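Local coordinates for protein toluene, o-xylene monooxygenase oxygenase subunit (Pseudomonas stutzeri, PDB 2INC) that forms one subunit of the oxygenase component of toluene/o-xylene monooxygenase, which probably hydroxylates aromatic hydrocarbons with molecular oxygen, at residues F125-Q129 with H155-L159; L198-A202 with A214-T219. All coordinates share one frame; numbering follows the deposited sequence.

Overall arrangement
Both contacts lie in the buried helical core of a ferritin-like subunit, and their centres are about 14 Å apart. Contact 1 pairs consecutive helices 121-138 and 142-172; contact 2, later in the chain, pairs 190-202 with 208-237. Helix 121-138 joins them, because its residues also pack on contact 2: Ala127 CB lies 3.4 Å from Ile199 CG1, and Leu128 CD2 is 4.0 Å from Thr219 CG2. Leu128 CD1 instead faces His155 and Trp158 in contact 1. Neither contact holds a metal or substrate; in related bacterial monooxygenases the diiron centre belongs to the larger subunit, so both are best read as structural packing, contact 1 also bordering another protein chain of the assembly.

Contact 1 (F125-Q129 with H155-L159); sequences FHALQ and HLRWL
Phe125 and Trp158 meet as a T-shaped aromatic pair where helices 121-138 and 142-172, antiparallel neighbours in the ferritin-like helical bundle, pack with the axes of the two short segments 8.3 Å apart. The indole turns its six-membered edge to one face of the phenyl ring, with planes at 73° and centroids 5.3 Å apart. Trp158 CB lies over the same ring in a CH-pi contact, 3.7 Å from Phe125 CD1. Phenylalanine suits this place because its flat ring offers a broad apolar face, while tryptophan supplies an edge and keeps a polar NE1 for Asp253 on helix 241-268.

A second ring contact lies one turn along. His155 presents a face to Leu128, whose CB stands 3.7 Å from the ring centroid, almost on the normal. Histidine fits because its flat ring takes an aliphatic carbon over its centre while its carbon CD2 comes 3.1 Å from Leu128 O, a carbonyl that also accepts from Ser132 OG. NE2 has a weak bond to Glu151, but ND1 is buried without a polar partner, lying against Leu128 CB and above the rim of one face of the indole.

Gln129 closes the other flank. Its chain runs fully extended, with CG opposite the backbone N (chi1 -178°), and this carries the amide across Leu156 toward Leu159. NE2 is bonded to polar side chains of another protein's chain, and His126 NE2 likewise bonds to a basic side chain there. His126 ND1 donates a weak bond to Gln129 OE1. The methyl CD2 of Leu159 fits beside both of these polar atoms, 3.4 Å from Gln129 OE1 and 3.6 Å from His126 ND1.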
loop_
_atom_site.group_PDB
_atom_site.type_symbol
_atom_site.label_atom_id
_atom_site.label_comp_id
_atom_site.label_asym_id
_atom_site.label_seq_id
_atom_site.Cartn_x
_atom_site.Cartn_y
_atom_site.Cartn_z
ATOM N N PHE B 125 -10.159 -33.767 5.232
ATOM C CA PHE B 125 -9.488 -32.580 4.667
ATOM C C PHE B 125 -8.225 -32.268 5.443
ATOM O O PHE B 125 -7.226 -31.872 4.832
ATOM C CB PHE B 125 -10.421 -31.323 4.640
ATOM C CG PHE B 125 -11.609 -31.447 3.708
ATOM C CD1 PHE B 125 -12.761 -30.659 3.931
ATOM C CD2 PHE B 125 -11.599 -32.299 2.620
ATOM C CE1 PHE B 125 -13.874 -30.724 3.109
ATOM C CE2 PHE B 125 -12.719 -32.397 1.776
ATOM C CZ PHE B 125 -13.861 -31.602 2.012
ATOM N N HIS B 126 -8.241 -32.464 6.775
ATOM C CA HIS B 126 -7.010 -32.293 7.527
ATOM C C HIS B 126 -5.959 -33.358 7.159
ATOM O O HIS B 126 -4.795 -33.028 7.024
ATOM C CB HIS B 126 -7.237 -32.300 9.038
ATOM C CG HIS B 126 -5.991 -31.952 9.806
ATOM N ND1 HIS B 126 -5.409 -30.705 9.749
ATOM C CD2 HIS B 126 -5.172 -32.716 10.560
ATOM C CE1 HIS B 126 -4.304 -30.701 10.478
ATOM N NE2 HIS B 126 -4.147 -31.908 10.998
ATOM N N ALA B 127 -6.384 -34.590 6.893
ATOM C CA ALA B 127 -5.460 -35.641 6.435
ATOM C C ALA B 127 -4.865 -35.250 5.077
ATOM O O ALA B 127 -3.696 -35.489 4.840
ATOM C CB ALA B 127 -6.196 -36.987 6.324
ATOM N N LEU B 128 -5.631 -34.577 4.229
ATOM C CA LEU B 128 -5.063 -34.094 2.966
ATOM C C LEU B 128 -4.055 -32.970 3.197
ATOM O O LEU B 128 -3.037 -32.861 2.461
ATOM C CB LEU B 128 -6.174 -33.612 2.027
ATOM C CG LEU B 128 -7.127 -34.659 1.447
ATOM C CD1 LEU B 128 -8.150 -33.909 0.578
ATOM C CD2 LEU B 128 -6.357 -35.680 0.642
ATOM N N GLN B 129 -4.370 -32.077 4.133
ATOM C CA GLN B 129 -3.481 -30.997 4.565
ATOM C C GLN B 129 -2.159 -31.591 4.991
ATOM O O GLN B 129 -1.114 -31.132 4.610
ATOM C CB GLN B 129 -4.141 -30.287 5.746
ATOM C CG GLN B 129 -3.357 -29.079 6.317
ATOM C CD GLN B 129 -4.112 -28.463 7.445
ATOM O OE1 GLN B 129 -5.320 -28.695 7.566
ATOM N NE2 GLN B 129 -3.408 -27.704 8.319
ATOM N N HIS B 155 -6.079 -26.902 1.530
ATOM C CA HIS B 155 -6.745 -27.969 2.258
ATOM C C HIS B 155 -7.099 -27.450 3.647
ATOM O O HIS B 155 -8.129 -27.833 4.196
ATOM C CB HIS B 155 -5.817 -29.206 2.446
ATOM C CG HIS B 155 -5.468 -29.952 1.163
ATOM N ND1 HIS B 155 -6.351 -30.176 0.124
ATOM C CD2 HIS B 155 -4.313 -30.533 0.786
ATOM C CE1 HIS B 155 -5.755 -30.858 -0.834
ATOM N NE2 HIS B 155 -4.520 -31.100 -0.453
ATOM N N LEU B 156 -6.278 -26.563 4.193
ATOM C CA LEU B 156 -6.627 -25.933 5.503
ATOM C C LEU B 156 -7.884 -25.044 5.377
ATOM O O LEU B 156 -8.751 -25.004 6.253
ATOM C CB LEU B 156 -5.456 -25.089 6.001
ATOM C CG LEU B 156 -5.682 -24.250 7.308
ATOM C CD1 LEU B 156 -6.303 -25.136 8.403
ATOM C CD2 LEU B 156 -4.443 -23.517 7.835
ATOM N N ARG B 157 -7.985 -24.378 4.238
ATOM C CA ARG B 157 -9.153 -23.559 3.933
ATOM C C ARG B 157 -10.390 -24.461 3.927
ATOM O O ARG B 157 -11.422 -24.099 4.505
ATOM C CB ARG B 157 -8.945 -22.972 2.541
ATOM C CG ARG B 157 -10.064 -22.017 2.132
ATOM C CD ARG B 157 -10.010 -21.782 0.677
ATOM N NE ARG B 157 -11.102 -20.858 0.276
ATOM C CZ ARG B 157 -11.720 -20.852 -0.911
ATOM N NH1 ARG B 157 -12.712 -19.977 -1.130
ATOM N NH2 ARG B 157 -11.383 -21.686 -1.883
ATOM N N TRP B 158 -10.307 -25.651 3.312
ATOM C CA TRP B 158 -11.508 -26.503 3.254
ATOM C C TRP B 158 -11.884 -27.003 4.646
ATOM O O TRP B 158 -13.071 -27.009 5.049
ATOM C CB TRP B 158 -11.308 -27.708 2.331
ATOM C CG TRP B 158 -10.936 -27.455 0.974
ATOM C CD1 TRP B 158 -10.905 -26.252 0.320
ATOM C CD2 TRP B 158 -10.565 -28.449 0.011
ATOM N NE1 TRP B 158 -10.512 -26.448 -1.000
ATOM C CE2 TRP B 158 -10.264 -27.782 -1.189
ATOM C CE3 TRP B 158 -10.379 -29.857 0.068
ATOM C CZ2 TRP B 158 -9.855 -28.451 -2.329
ATOM C CZ3 TRP B 158 -9.952 -30.523 -1.076
ATOM C CH2 TRP B 158 -9.695 -29.815 -2.266
ATOM N N LEU B 159 -10.883 -27.440 5.410
ATOM C CA LEU B 159 -11.116 -27.809 6.802
ATOM C C LEU B 159 -11.814 -26.655 7.536
ATOM O O LEU B 159 -12.768 -26.893 8.289
ATOM C CB LEU B 159 -9.806 -28.179 7.518
ATOM C CG LEU B 159 -9.664 -28.168 9.050
ATOM C CD1 LEU B 159 -10.529 -29.249 9.649
ATOM C CD2 LEU B 159 -8.218 -28.436 9.387
#

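Contact 2 (L198-A202 with A214-T219); sequences LIEKA and AINLVT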
loop_
_atom_site.group_PDB
_atom_site.type_symbol
_atom_site.label_atom_id
_atom_site.label_comp_id
_atom_site.label_asym_id
_atom_site.label_seq_id
_atom_site.Cartn_x
_atom_site.Cartn_y
_atom_site.Cartn_z
ATOM N N LEU B 198 -7.471 -45.663 2.800
ATOM C CA LEU B 198 -6.706 -45.032 1.733
ATOM C C LEU B 198 -5.765 -43.905 2.254
ATOM O O LEU B 198 -4.554 -43.945 2.050
ATOM C CB LEU B 198 -7.672 -44.437 0.731
ATOM C CG LEU B 198 -7.004 -43.620 -0.388
ATOM C CD1 LEU B 198 -5.903 -44.380 -1.207
ATOM C CD2 LEU B 198 -8.073 -43.043 -1.301
ATOM N N ILE B 199 -6.332 -42.916 2.937
ATOM C CA ILE B 199 -5.521 -41.801 3.405
ATOM C C ILE B 199 -4.540 -42.244 4.531
ATOM O O ILE B 199 -3.409 -41.775 4.533
ATOM C CB ILE B 199 -6.376 -40.571 3.809
ATOM C CG1 ILE B 199 -5.500 -39.296 3.868
ATOM C CG2 ILE B 199 -6.912 -40.753 5.196
ATOM C CD1 ILE B 199 -4.691 -38.917 2.534
ATOM N N GLU B 200 -4.918 -43.116 5.490
ATOM C CA GLU B 200 -3.894 -43.529 6.461
ATOM C C GLU B 200 -2.687 -44.199 5.823
ATOM O O GLU B 200 -1.546 -43.935 6.238
ATOM C CB GLU B 200 -4.447 -44.454 7.534
ATOM C CG GLU B 200 -5.392 -43.694 8.472
ATOM C CD GLU B 200 -5.985 -44.590 9.575
ATOM O OE1 GLU B 200 -5.635 -45.794 9.677
ATOM O OE2 GLU B 200 -6.813 -44.060 10.337
ATOM N N LYS B 201 -2.926 -45.093 4.850
ATOM C CA LYS B 201 -1.811 -45.736 4.137
ATOM C C LYS B 201 -1.010 -44.772 3.284
ATOM O O LYS B 201 0.246 -44.806 3.304
ATOM C CB LYS B 201 -2.300 -46.903 3.271
ATOM C CG LYS B 201 -2.787 -48.076 4.167
ATOM C CD LYS B 201 -3.232 -49.263 3.300
ATOM C CE LYS B 201 -3.430 -50.452 4.256
ATOM N NZ LYS B 201 -4.081 -51.688 3.630
ATOM N N ALA B 202 -1.720 -43.920 2.536
ATOM C CA ALA B 202 -1.065 -42.888 1.702
ATOM C C ALA B 202 -0.187 -41.965 2.567
ATOM O O ALA B 202 0.886 -41.589 2.157
ATOM C CB ALA B 202 -2.076 -42.085 0.883
ATOM N N ALA B 214 0.263 -40.921 -4.711
ATOM C CA ALA B 214 -0.773 -41.371 -3.840
ATOM C C ALA B 214 -1.710 -40.248 -3.437
ATOM O O ALA B 214 -2.939 -40.440 -3.453
ATOM C CB ALA B 214 -0.192 -42.140 -2.614
ATOM N N ILE B 215 -1.170 -39.071 -3.112
ATOM C CA ILE B 215 -2.029 -37.969 -2.612
ATOM C C ILE B 215 -2.664 -37.194 -3.764
ATOM O O ILE B 215 -3.866 -36.968 -3.778
ATOM C CB ILE B 215 -1.213 -36.967 -1.768
ATOM C CG1 ILE B 215 -0.609 -37.644 -0.555
ATOM C CG2 ILE B 215 -2.093 -35.787 -1.366
ATOM C CD1 ILE B 215 -1.657 -38.202 0.362
ATOM N N ASN B 216 -1.862 -36.791 -4.730
ATOM C CA ASN B 216 -2.375 -35.839 -5.708
ATOM C C ASN B 216 -2.977 -36.548 -6.880
ATOM O O ASN B 216 -3.897 -36.002 -7.552
ATOM C CB ASN B 216 -1.284 -34.896 -6.215
ATOM C CG ASN B 216 -1.220 -33.576 -5.398
ATOM O OD1 ASN B 216 -1.516 -33.574 -4.219
ATOM N ND2 ASN B 216 -0.829 -32.482 -6.038
ATOM N N LEU B 217 -2.433 -37.723 -7.207
ATOM C CA LEU B 217 -2.914 -38.338 -8.462
ATOM C C LEU B 217 -4.033 -39.313 -8.212
ATOM O O LEU B 217 -4.846 -39.549 -9.108
ATOM C CB LEU B 217 -1.777 -38.975 -9.287
ATOM C CG LEU B 217 -0.656 -38.050 -9.779
ATOM C CD1 LEU B 217 0.301 -38.777 -10.713
ATOM C CD2 LEU B 217 -1.200 -36.859 -10.399
ATOM N N VAL B 218 -4.098 -39.853 -6.996
ATOM C CA VAL B 218 -5.050 -40.915 -6.706
ATOM C C VAL B 218 -6.044 -40.494 -5.639
ATOM O O VAL B 218 -7.243 -40.466 -5.900
ATOM C CB VAL B 218 -4.351 -42.255 -6.296
ATOM C CG1 VAL B 218 -5.393 -43.315 -5.887
ATOM C CG2 VAL B 218 -3.457 -42.764 -7.476
ATOM N N THR B 219 -5.562 -40.179 -4.443
ATOM C CA THR B 219 -6.472 -39.869 -3.347
ATOM C C THR B 219 -7.309 -38.602 -3.618
ATOM O O THR B 219 -8.554 -38.608 -3.522
ATOM C CB THR B 219 -5.670 -39.722 -2.095
ATOM O OG1 THR B 219 -5.026 -40.969 -1.862
ATOM C CG2 THR B 219 -6.565 -39.407 -0.904
#
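Thr219 packs its branched side chain against Leu198 and Ile199, joining helix 208-237 to the last turn of helix 190-202 in the ferritin-like core. The two segments run roughly antiparallel, with axes 10.7 Å apart. CB of Thr219 lies near Leu198 CD2. From there OG1, placed beside its own backbone N (chi1 -61°), lies against CG and both methyls of Leu198, 3.6 Å from CD1, but its polar need is met within its own helix: it donates to Ala214 O at 2.7 Å. That carbonyl is gripped twice, since the N of Thr219 reaches it from the opposite face of its plane in a wide, pi-type turn. The other branch, CG2, ends 3.9 Å from Ile199 CD1 and also touches Leu198 CD2.

Beyond Thr219 the contact is purely apolar. Ile199 CD1 meets Ile215 CD1 at 3.8 Å, and Ala202 CB touches that same Ile215 methyl as well as Ala214 CB; two alanines let the backbones come close here. A valine in place of Thr219 would probably cost Ala214 O its side-chain donor, leaving the backbone N to hold the wide turn. Threonine therefore serves both demands, spending its proton on Ala214 O, so that the hydroxyl oxygen can lie against the carbons of Leu198 while the methyl packs on Ile199.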